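Local coordinates for probable methyltransferase (Bordetella pertussis, PDB 3KTY), which probably methylates RNA with S-adenosylmethionine as a TrmH-family enzyme of the SPOUT class, of which this chain holds the methyltransferase domain, at residues V11-T16 with M34-L39; L84-T89 with G119-V124; P97-I102 with I143-A148. All blocks are in the same frame, centred on the assembly; numbering follows the deposited sequence.

Contact 1: residues V11-T16 with M34-L39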
# COMPACT_ATOMS: atom_id res chain seq x y z
N VAL A 11 3.84 -10.12 -15.22
CA VAL A 11 2.69 -9.79 -14.41
C VAL A 11 1.93 -8.60 -14.99
O VAL A 11 2.53 -7.58 -15.33
CB VAL A 11 3.12 -9.48 -12.91
CG1 VAL A 11 1.94 -8.97 -12.13
CG2 VAL A 11 3.72 -10.76 -12.23
N ARG A 12 0.61 -8.71 -15.02
CA ARG A 12 -0.23 -7.62 -15.56
C ARG A 12 -1.31 -7.21 -14.62
O ARG A 12 -1.92 -8.07 -13.99
CB ARG A 12 -0.95 -8.10 -16.81
CG ARG A 12 -0.05 -8.02 -17.95
CD ARG A 12 -0.06 -9.30 -18.63
NE ARG A 12 -0.83 -9.16 -19.82
CZ ARG A 12 -0.35 -9.30 -21.04
NH1 ARG A 12 0.92 -9.61 -21.25
NH2 ARG A 12 -1.17 -9.13 -22.03
N PHE A 13 -1.59 -5.90 -14.59
CA PHE A 13 -2.67 -5.36 -13.75
C PHE A 13 -3.77 -4.77 -14.60
O PHE A 13 -3.56 -3.83 -15.37
CB PHE A 13 -2.15 -4.30 -12.77
CG PHE A 13 -1.03 -4.81 -11.88
CD1 PHE A 13 -1.29 -5.19 -10.58
CD2 PHE A 13 0.25 -4.94 -12.38
CE1 PHE A 13 -0.27 -5.69 -9.77
CE2 PHE A 13 1.26 -5.42 -11.58
CZ PHE A 13 1.01 -5.79 -10.29
N ILE A 14 -4.96 -5.33 -14.44
CA ILE A 14 -6.10 -5.00 -15.24
C ILE A 14 -7.18 -4.25 -14.47
O ILE A 14 -7.80 -4.79 -13.56
CB ILE A 14 -6.68 -6.27 -15.89
CG1 ILE A 14 -5.54 -6.98 -16.62
CG2 ILE A 14 -7.83 -5.88 -16.87
CD1 ILE A 14 -5.96 -8.23 -17.37
N MSE A 15 -7.41 -3.00 -14.87
CA MSE A 15 -8.49 -2.22 -14.28
C MSE A 15 -9.74 -2.23 -15.16
O MSE A 15 -9.70 -1.79 -16.30
CB MSE A 15 -8.04 -0.77 -14.14
CG MSE A 15 -6.94 -0.51 -13.12
SE MSE A 15 -6.35 1.33 -13.36
CE MSE A 15 -7.73 2.29 -12.31
N THR A 16 -10.85 -2.71 -14.63
CA THR A 16 -12.08 -2.67 -15.41
C THR A 16 -13.00 -1.45 -15.16
O THR A 16 -13.28 -1.06 -14.02
CB THR A 16 -12.91 -3.95 -15.24
OG1 THR A 16 -13.45 -3.98 -13.92
CG2 THR A 16 -12.07 -5.19 -15.51
N MSE A 34 6.62 -0.56 -7.52
CA MSE A 34 6.80 -1.96 -7.16
C MSE A 34 7.58 -2.73 -8.22
O MSE A 34 7.79 -3.92 -8.10
CB MSE A 34 5.43 -2.63 -6.90
CG MSE A 34 4.67 -2.01 -5.65
SE MSE A 34 5.83 -1.98 -4.03
CE MSE A 34 5.21 -0.30 -3.25
N GLY A 35 8.01 -2.05 -9.27
CA GLY A 35 8.78 -2.71 -10.30
C GLY A 35 7.98 -3.25 -11.47
O GLY A 35 8.54 -3.90 -12.33
N PHE A 36 6.68 -2.97 -11.54
CA PHE A 36 5.89 -3.47 -12.67
C PHE A 36 5.63 -2.43 -13.76
O PHE A 36 5.44 -1.24 -13.48
CB PHE A 36 4.59 -4.08 -12.17
CG PHE A 36 4.80 -5.24 -11.22
CD1 PHE A 36 5.05 -6.52 -11.71
CD2 PHE A 36 4.76 -5.05 -9.83
CE1 PHE A 36 5.25 -7.62 -10.81
CE2 PHE A 36 4.94 -6.16 -8.92
CZ PHE A 36 5.19 -7.43 -9.42
N GLY A 37 5.59 -2.86 -15.01
CA GLY A 37 5.37 -1.90 -16.07
C GLY A 37 4.13 -2.09 -16.91
O GLY A 37 3.91 -1.33 -17.85
N GLU A 38 3.33 -3.11 -16.58
CA GLU A 38 2.22 -3.56 -17.44
C GLU A 38 0.83 -3.26 -16.90
O GLU A 38 0.29 -3.98 -16.06
CB GLU A 38 2.34 -5.07 -17.70
CG GLU A 38 2.33 -5.44 -19.15
CD GLU A 38 3.58 -4.99 -19.85
OE1 GLU A 38 4.66 -5.51 -19.48
OE2 GLU A 38 3.49 -4.12 -20.75
N LEU A 39 0.24 -2.21 -17.44
CA LEU A 39 -1.09 -1.80 -17.03
C LEU A 39 -2.08 -1.90 -18.19
O LEU A 39 -1.82 -1.44 -19.28
CB LEU A 39 -1.06 -0.36 -16.53
CG LEU A 39 -2.41 0.27 -16.15
CD1 LEU A 39 -2.96 -0.28 -14.85
CD2 LEU A 39 -2.22 1.75 -16.02
O HOH W 1 4.20 -5.73 -15.16
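F13 and F36 both carry CG anti to their carbonyl carbon (chi1 -56° and -60°), and from there the two rings meet in a T-shaped stack. The segments are the first strand of a beta-alpha-beta crossover and the loop that leads from its helix, 21-33, into strand 39-42, the parallel neighbour of 11-16. F13 supplies the edge and F36 the face. The evidence is a centroid separation of 5.2 Å, planes at 68°, and F13 CE2 lying 3.6 Å from F36 CG. V11 adds its branch point to the same ring, with CB 3.5 Å from F36 CE1. Helix 157-172 packs here too, L168 touching both V11 and F36. Backbone pairing starts where F13 N donates an almost straight hydrogen bond of 3.1 Å to E38 O, with the donor nearly in line with the carbonyl. On the partly exposed side, R12 and E38 run side by side in the same direction, CG to CG 3.7 Å. Their ends stay apart, R12 NH1 being 5.8 Å from E38 OE1; the carboxylate has instead a long, weak ion pair with R68. Further along the strand, the selenium of selenomethionine M15 lies 4.0 Å from L39 CD1.

Contact 2: residues L84-T89 with G119-V124; sequences LAFALT and GVVAIV
L84 opens the pairing with both of its backbone polar atoms turned to the other strand. Its N donates to V120 O at 3.0 Å, and its O accepts from A122 N at 2.8 Å. The V121 side chain stands on the same side of the sheet as that of L84, and helix 102-115 packs over both, through H112 on L84 and L113 on V121. A85 faces the other way, its CB 4.4 Å from A122 CB; its own backbone bonds go to H141 and R142, at the start of strand 142-145. F86 repeats the pattern of L84: F86 N donates to A122 O at a short 2.6 Å, and F86 O takes V124 N at 2.7 Å. This alternation, even-numbered residues bonded to one neighbour and odd-numbered ones to the other, marks 84-89 as an interior strand of a parallel sheet, here the central sheet of the alpha-beta-alpha sandwich of SPOUT methyltransferases. The axes of 84-89 and 121-124 lie 15° apart, running the same way. I123 meets F86 through CD1: its chi2 of -61° bends CD1 out of the extended course, to within 4.0 Å of F86 CB. CD1 approaches the ring obliquely, whereas V121 CG1 sits near the ring plane at its edge. A87 lies beside V124 on the side of A85 and A122. At L88, N donates to V124 O at 2.8 Å, the donor tilted 21° from the carbonyl plane. L88 also crosses I123 obliquely on the side of F86, its CD2 touching I123 CG2 at 3.8 Å.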
# COMPACT_ATOMS: atom_id res chain seq x y z
N LEU A 84 -2.82 -17.27 -15.59
CA LEU A 84 -3.30 -17.30 -14.20
C LEU A 84 -3.80 -15.90 -13.81
O LEU A 84 -3.02 -14.94 -13.73
CB LEU A 84 -2.20 -17.77 -13.24
CG LEU A 84 -2.61 -17.72 -11.77
CD1 LEU A 84 -3.84 -18.60 -11.50
CD2 LEU A 84 -1.44 -18.08 -10.79
N ALA A 85 -5.10 -15.78 -13.60
CA ALA A 85 -5.67 -14.48 -13.39
C ALA A 85 -6.40 -14.45 -12.10
O ALA A 85 -7.27 -15.28 -11.86
CB ALA A 85 -6.61 -14.11 -14.52
N PHE A 86 -6.06 -13.47 -11.26
CA PHE A 86 -6.80 -13.28 -10.01
C PHE A 86 -7.83 -12.18 -10.09
O PHE A 86 -7.52 -11.04 -10.48
CB PHE A 86 -5.85 -13.00 -8.84
CG PHE A 86 -4.97 -14.12 -8.52
CD1 PHE A 86 -5.39 -15.10 -7.62
CD2 PHE A 86 -3.72 -14.24 -9.11
CE1 PHE A 86 -4.55 -16.16 -7.29
CE2 PHE A 86 -2.86 -15.30 -8.79
CZ PHE A 86 -3.28 -16.26 -7.88
N ALA A 87 -9.06 -12.50 -9.72
CA ALA A 87 -10.06 -11.47 -9.51
C ALA A 87 -9.87 -10.86 -8.10
O ALA A 87 -10.12 -11.51 -7.09
CB ALA A 87 -11.43 -12.05 -9.62
N LEU A 88 -9.45 -9.60 -8.04
CA LEU A 88 -9.30 -8.90 -6.76
C LEU A 88 -10.58 -8.23 -6.24
O LEU A 88 -11.19 -7.39 -6.90
CB LEU A 88 -8.19 -7.86 -6.89
CG LEU A 88 -7.61 -7.39 -5.56
CD1 LEU A 88 -7.70 -8.50 -4.55
CD2 LEU A 88 -6.18 -6.96 -5.73
N THR A 89 -10.99 -8.59 -5.03
CA THR A 89 -12.22 -8.03 -4.48
C THR A 89 -12.10 -7.47 -3.04
O THR A 89 -11.08 -7.63 -2.34
CB THR A 89 -13.30 -9.08 -4.46
OG1 THR A 89 -13.05 -10.00 -3.39
CG2 THR A 89 -13.32 -9.85 -5.79
N GLY A 119 4.16 -18.51 -18.70
CA GLY A 119 2.97 -18.18 -17.96
C GLY A 119 2.85 -16.67 -17.76
O GLY A 119 3.83 -15.94 -17.77
N VAL A 120 1.62 -16.20 -17.61
CA VAL A 120 1.38 -14.80 -17.45
C VAL A 120 0.38 -14.68 -16.35
O VAL A 120 -0.62 -15.40 -16.32
CB VAL A 120 0.78 -14.16 -18.70
CG1 VAL A 120 0.44 -12.70 -18.40
CG2 VAL A 120 1.76 -14.25 -19.81
N VAL A 121 0.65 -13.76 -15.44
CA VAL A 121 -0.22 -13.62 -14.29
C VAL A 121 -0.90 -12.29 -14.38
O VAL A 121 -0.28 -11.28 -14.72
CB VAL A 121 0.57 -13.72 -12.93
CG1 VAL A 121 -0.31 -13.29 -11.77
CG2 VAL A 121 1.03 -15.13 -12.72
N ALA A 122 -2.18 -12.28 -14.08
CA ALA A 122 -2.88 -11.02 -14.02
C ALA A 122 -3.64 -10.88 -12.74
O ALA A 122 -4.23 -11.85 -12.21
CB ALA A 122 -3.84 -10.82 -15.24
N ILE A 123 -3.61 -9.64 -12.26
CA ILE A 123 -4.49 -9.17 -11.21
C ILE A 123 -5.56 -8.31 -11.82
O ILE A 123 -5.26 -7.36 -12.51
CB ILE A 123 -3.72 -8.30 -10.23
CG1 ILE A 123 -2.51 -9.07 -9.72
CG2 ILE A 123 -4.62 -7.94 -9.03
CD1 ILE A 123 -2.91 -10.32 -8.98
N VAL A 124 -6.81 -8.64 -11.53
CA VAL A 124 -7.97 -7.96 -12.09
C VAL A 124 -8.80 -7.17 -11.07
O VAL A 124 -9.39 -7.75 -10.16
CB VAL A 124 -8.92 -9.00 -12.76
CG1 VAL A 124 -10.11 -8.31 -13.47
CG2 VAL A 124 -8.14 -9.89 -13.74

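Contact 3: residues P97-I102 with I143-A148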
# COMPACT_ATOMS: atom_id res chain seq x y z
N PRO A 97 -17.47 -18.52 2.77
CA PRO A 97 -16.14 -19.00 3.17
C PRO A 97 -15.05 -18.14 2.52
O PRO A 97 -15.10 -17.90 1.32
CB PRO A 97 -16.10 -20.43 2.62
CG PRO A 97 -17.54 -20.80 2.38
CD PRO A 97 -18.21 -19.52 1.99
N PRO A 98 -14.07 -17.67 3.32
CA PRO A 98 -13.03 -16.76 2.81
C PRO A 98 -12.27 -17.27 1.57
O PRO A 98 -11.69 -18.36 1.61
CB PRO A 98 -12.05 -16.63 3.99
CG PRO A 98 -12.44 -17.71 4.97
CD PRO A 98 -13.91 -17.96 4.75
N PRO A 99 -12.26 -16.47 0.49
CA PRO A 99 -11.44 -16.83 -0.67
C PRO A 99 -9.97 -16.72 -0.27
O PRO A 99 -9.69 -16.30 0.87
CB PRO A 99 -11.78 -15.77 -1.71
CG PRO A 99 -12.26 -14.58 -0.91
CD PRO A 99 -12.77 -15.08 0.43
N CYS A 100 -9.06 -17.09 -1.16
CA CYS A 100 -7.65 -16.97 -0.80
C CYS A 100 -7.30 -15.48 -0.69
O CYS A 100 -7.88 -14.63 -1.36
CB CYS A 100 -6.74 -17.74 -1.77
SG CYS A 100 -6.07 -16.77 -3.11
N ASP A 101 -6.37 -15.15 0.19
CA ASP A 101 -6.02 -13.76 0.37
C ASP A 101 -4.86 -13.39 -0.53
O ASP A 101 -4.17 -14.25 -1.06
CB ASP A 101 -5.70 -13.43 1.85
CG ASP A 101 -4.47 -14.16 2.40
OD1 ASP A 101 -3.46 -14.41 1.68
OD2 ASP A 101 -4.50 -14.45 3.60
N ILE A 102 -4.64 -12.09 -0.66
CA ILE A 102 -3.64 -11.56 -1.57
C ILE A 102 -2.26 -12.14 -1.29
O ILE A 102 -1.42 -12.19 -2.17
CB ILE A 102 -3.61 -10.01 -1.50
CG1 ILE A 102 -2.69 -9.44 -2.56
CG2 ILE A 102 -3.18 -9.51 -0.09
CD1 ILE A 102 -3.21 -9.68 -3.96
N ILE A 143 -10.42 -16.11 -7.19
CA ILE A 143 -10.81 -14.91 -6.47
C ILE A 143 -9.80 -14.74 -5.37
O ILE A 143 -9.41 -15.70 -4.70
CB ILE A 143 -12.14 -15.09 -5.74
CG1 ILE A 143 -12.67 -16.52 -5.89
CG2 ILE A 143 -13.12 -14.03 -6.15
CD1 ILE A 143 -13.66 -16.75 -7.07
N CYS A 144 -9.36 -13.51 -5.16
CA CYS A 144 -8.62 -13.25 -3.94
C CYS A 144 -9.14 -11.95 -3.32
O CYS A 144 -9.88 -11.22 -3.96
CB CYS A 144 -7.11 -13.28 -4.16
SG CYS A 144 -6.47 -11.87 -4.97
N HIS A 145 -8.82 -11.71 -2.06
CA HIS A 145 -9.32 -10.52 -1.39
C HIS A 145 -8.27 -9.88 -0.51
O HIS A 145 -7.27 -10.51 -0.13
CB HIS A 145 -10.61 -10.80 -0.60
CG HIS A 145 -10.37 -11.37 0.76
ND1 HIS A 145 -10.91 -10.80 1.90
CD2 HIS A 145 -9.66 -12.44 1.18
CE1 HIS A 145 -10.54 -11.50 2.96
NE2 HIS A 145 -9.78 -12.50 2.54
N ILE A 146 -8.47 -8.61 -0.23
CA ILE A 146 -7.59 -7.90 0.68
C ILE A 146 -8.42 -7.74 1.93
O ILE A 146 -9.43 -7.02 1.91
CB ILE A 146 -7.18 -6.55 0.10
CG1 ILE A 146 -6.47 -6.76 -1.24
CG2 ILE A 146 -6.31 -5.79 1.06
CD1 ILE A 146 -5.64 -5.59 -1.69
N PRO A 147 -8.05 -8.47 3.00
CA PRO A 147 -8.79 -8.46 4.27
C PRO A 147 -8.47 -7.19 5.07
O PRO A 147 -7.70 -7.28 6.02
CB PRO A 147 -8.26 -9.71 5.00
CG PRO A 147 -6.81 -9.86 4.50
CD PRO A 147 -6.88 -9.37 3.04
N ALA A 148 -9.04 -6.05 4.67
CA ALA A 148 -8.78 -4.78 5.34
C ALA A 148 -9.86 -4.53 6.36
O ALA A 148 -10.84 -5.26 6.40
CB ALA A 148 -8.73 -3.64 4.36
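The H145 imidazole lies between two prolines: P99 CD is 4.1 Å above one face and P147 N 3.8 Å above the opposite face, both offset toward the rim. C100 O lies at the ring edge, in its plane. P99 comes across at about a right angle. H145 CG sits between its backbone N and carbonyl carbon (chi1 83°), 4.1 Å from P99 CG. This is the border of the parallel sheet in the SPOUT fold, where the short, weakly bonded strand 100-101 flanks strand 142-145. In relatives, the chain after the latter strand enters the trefoil knot that holds S-adenosylmethionine, so 146-148 is probably near the cofactor pocket. The pairing rests on two bent hydrogen bonds: H145 N to C100 O (3.1 Å, 139° at the hydrogen) and I102 N to H145 O (3.1 Å, 138°). C100 O also receives a CA-H...O contact from C144 CA at 3.0 Å.

D101 stands between these bonds as the N-cap of helix 102-115. OD1 caps a backbone N of the first turn, the D101 N bonds to E104, and OD2 bonds to the hydroxyl of Y170 of the second subunit. W166 of that subunit packs on I102, I146 and P147, which places this end of the sheet at the dimer interface. Sulfur packing completes the contact: C100 SG meets C144 CB at 3.8 Å, and I102 CD1 reaches C144 SG at 4.1 Å.

All three contacts belong to one parallel sheet and follow one another across it. The centres of contacts 1 and 2 are 10 Å apart; strand 11-16 adjoins strand 121-125, with a probable hydrogen bond of 2.7 Å from R12 N to V121 O. Contacts 2 and 3, 13 Å apart, join through strands 84-89 and 142-145, where C144 N is 2.9 Å from A87 O. Contacts 1 and 3 do not touch: their nearest atoms are about 8 Å apart. Yet both meet the second subunit, contact 1 through M34 and contact 3 more extensively. No cofactor defines a site here; by family resemblance the S-adenosylmethionine pocket probably lies by the loops that follow strands 84-89, 121-125 and 142-145.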